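Local coordinates for hypothetical protein PP-LUZ7_gp033 (Pseudomonas phage LUZ7, PDB 3PF6), which is of unknown function, a small two-helix phage protein of the DUF6833 family that pairs with a second copy of itself, at residues P17-T22 with L26-L31. Numbering follows the deposited sequence.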
loop_
_atom_site.group_PDB
_atom_site.type_symbol
_atom_site.label_atom_id
_atom_site.label_comp_id
_atom_site.label_asym_id
_atom_site.label_seq_id
_atom_site.Cartn_x
_atom_site.Cartn_y
_atom_site.Cartn_z
ATOM N N PRO A 17 7.076 -2.960 -8.859
ATOM C CA PRO A 17 6.213 -3.870 -9.615
ATOM C C PRO A 17 4.793 -3.430 -9.712
ATOM O O PRO A 17 4.346 -2.548 -8.998
ATOM C CB PRO A 17 6.325 -5.205 -8.864
ATOM C CG PRO A 17 6.815 -4.892 -7.530
ATOM C CD PRO A 17 7.590 -3.581 -7.629
ATOM N N THR A 18 4.083 -4.057 -10.641
ATOM C CA THR A 18 2.639 -3.885 -10.846
ATOM C C THR A 18 2.067 -5.301 -11.025
ATOM O O THR A 18 2.613 -6.092 -11.771
ATOM C CB THR A 18 2.320 -2.952 -12.064
ATOM O OG1 THR A 18 0.891 -2.728 -12.179
ATOM C CG2 THR A 18 2.787 -3.519 -13.333
ATOM N N HIS A 19 1.002 -5.620 -10.300
ATOM C CA HIS A 19 0.472 -6.983 -10.251
ATOM C C HIS A 19 -0.872 -7.083 -10.931
ATOM O O HIS A 19 -1.505 -6.065 -11.200
ATOM C CB HIS A 19 0.404 -7.417 -8.812
ATOM C CG HIS A 19 1.740 -7.459 -8.164
ATOM N ND1 HIS A 19 2.672 -8.415 -8.486
ATOM C CD2 HIS A 19 2.331 -6.626 -7.276
ATOM C CE1 HIS A 19 3.785 -8.169 -7.803
ATOM N NE2 HIS A 19 3.589 -7.112 -7.038
ATOM N N PRO A 20 -1.311 -8.307 -11.214
ATOM C CA PRO A 20 -2.559 -8.494 -11.919
ATOM C C PRO A 20 -3.797 -8.053 -11.111
ATOM O O PRO A 20 -4.845 -7.726 -11.688
ATOM C CB PRO A 20 -2.588 -10.007 -12.159
ATOM C CG PRO A 20 -1.254 -10.501 -11.994
ATOM C CD PRO A 20 -0.568 -9.575 -11.060
ATOM N N SER A 21 -3.677 -8.062 -9.798
ATOM C CA SER A 21 -4.816 -7.767 -8.916
ATOM C C SER A 21 -4.318 -7.346 -7.580
ATOM O O SER A 21 -3.175 -7.629 -7.198
ATOM C CB SER A 21 -5.722 -8.984 -8.742
ATOM O OG SER A 21 -5.059 -10.058 -8.130
ATOM N N THR A 22 -5.201 -6.714 -6.811
ATOM C CA THR A 22 -4.822 -6.362 -5.456
ATOM C C THR A 22 -4.594 -7.633 -4.628
ATOM O O THR A 22 -3.757 -7.651 -3.717
ATOM C CB THR A 22 -5.839 -5.404 -4.810
ATOM O OG1 THR A 22 -7.151 -5.944 -4.967
ATOM C CG2 THR A 22 -5.747 -4.013 -5.475
ATOM N N LEU A 26 -1.086 -8.236 -2.574
ATOM C CA LEU A 26 -1.013 -8.629 -1.175
ATOM C C LEU A 26 -0.178 -9.887 -0.976
ATOM O O LEU A 26 0.691 -9.933 -0.105
ATOM C CB LEU A 26 -2.420 -8.820 -0.572
ATOM C CG LEU A 26 -3.236 -7.535 -0.406
ATOM C CD1 LEU A 26 -4.681 -7.909 -0.080
ATOM C CD2 LEU A 26 -2.611 -6.594 0.639
ATOM N N GLU A 27 -0.401 -10.878 -1.824
ATOM C CA GLU A 27 0.418 -12.105 -1.806
ATOM C C GLU A 27 1.923 -11.796 -1.901
ATOM O O GLU A 27 2.741 -12.320 -1.148
ATOM C CB GLU A 27 -0.014 -13.041 -2.941
ATOM C CG GLU A 27 -1.392 -13.662 -2.723
ATOM C CD GLU A 27 -2.003 -14.321 -3.956
ATOM O OE1 GLU A 27 -1.361 -14.335 -5.039
ATOM O OE2 GLU A 27 -3.144 -14.836 -3.829
ATOM N N GLU A 28 2.288 -10.929 -2.831
ATOM C CA GLU A 28 3.691 -10.612 -3.060
ATOM C C GLU A 28 4.264 -9.769 -1.936
ATOM O O GLU A 28 5.399 -9.964 -1.531
ATOM C CB GLU A 28 3.868 -9.969 -4.446
ATOM C CG GLU A 28 3.537 -10.937 -5.557
ATOM C CD GLU A 28 4.555 -12.067 -5.693
ATOM O OE1 GLU A 28 5.757 -11.834 -5.451
ATOM O OE2 GLU A 28 4.153 -13.193 -6.069
ATOM N N ALA A 29 3.490 -8.841 -1.399
ATOM C CA ALA A 29 3.928 -8.106 -0.242
ATOM C C ALA A 29 4.141 -9.033 0.958
ATOM O O ALA A 29 5.097 -8.842 1.731
ATOM C CB ALA A 29 2.929 -6.993 0.088
ATOM N N ARG A 30 3.299 -10.045 1.105
ATOM C CA ARG A 30 3.426 -10.972 2.236
ATOM C C ARG A 30 4.688 -11.824 2.131
ATOM O O ARG A 30 5.269 -12.216 3.147
ATOM C CB ARG A 30 2.150 -11.795 2.369
ATOM C CG ARG A 30 2.014 -12.560 3.658
ATOM C CD ARG A 30 2.146 -11.636 4.884
ATOM N NE ARG A 30 1.649 -12.286 6.106
ATOM C CZ ARG A 30 2.105 -12.048 7.337
ATOM N NH1 ARG A 30 3.101 -11.204 7.559
ATOM N NH2 ARG A 30 1.549 -12.690 8.365
ATOM N N LEU A 31 5.127 -12.129 0.907
ATOM C CA LEU A 31 6.395 -12.809 0.703
ATOM C C LEU A 31 7.596 -11.972 1.134
ATOM O O LEU A 31 8.618 -12.511 1.622
ATOM C CB LEU A 31 6.553 -13.224 -0.768
ATOM C CG LEU A 31 5.668 -14.350 -1.289
ATOM C CD1 LEU A 31 5.897 -14.586 -2.813
ATOM C CD2 LEU A 31 5.949 -15.661 -0.522
#
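The imidazole of H19 meets the methylene part of E28 at an oblique angle, its CE1 lying 3.6 Å from E28 CG and its NE2 3.9 Å from E28 CB. In E28, CG lies beside the backbone N and anti to the carbonyl carbon (chi1 -65°), which brings it to the ring; the bend at chi2 then turns the carboxylate, whose plane is inclined by 25° to that of the imidazole. Their polar ends do not meet: E28 OE1 stands 5.4 Å from H19 NE2, too far for a salt bridge, and any attraction to a protonated histidine would be long-range. Histidine suits this partly exposed place because its flat ring can lie against methylene groups while its nitrogens stay polar. The loop here turns into helix 22-32. S21 is the N-cap, its short hydroxyl reaching forward to the backbone N of D24, and in the first turn L26 N donates to T22 O (3.0 Å, N-H...O angle 157°). L26 CG comes to 3.4 Å from this same T22 O. Its branched, apolar end is buried against L45 and M46 of helix 38-58 and Y48 of the second subunit. T22 is buried as well, and its hydroxyl is satisfied by V8 O of the second subunit, whose T51 OG1 bonds H19 N.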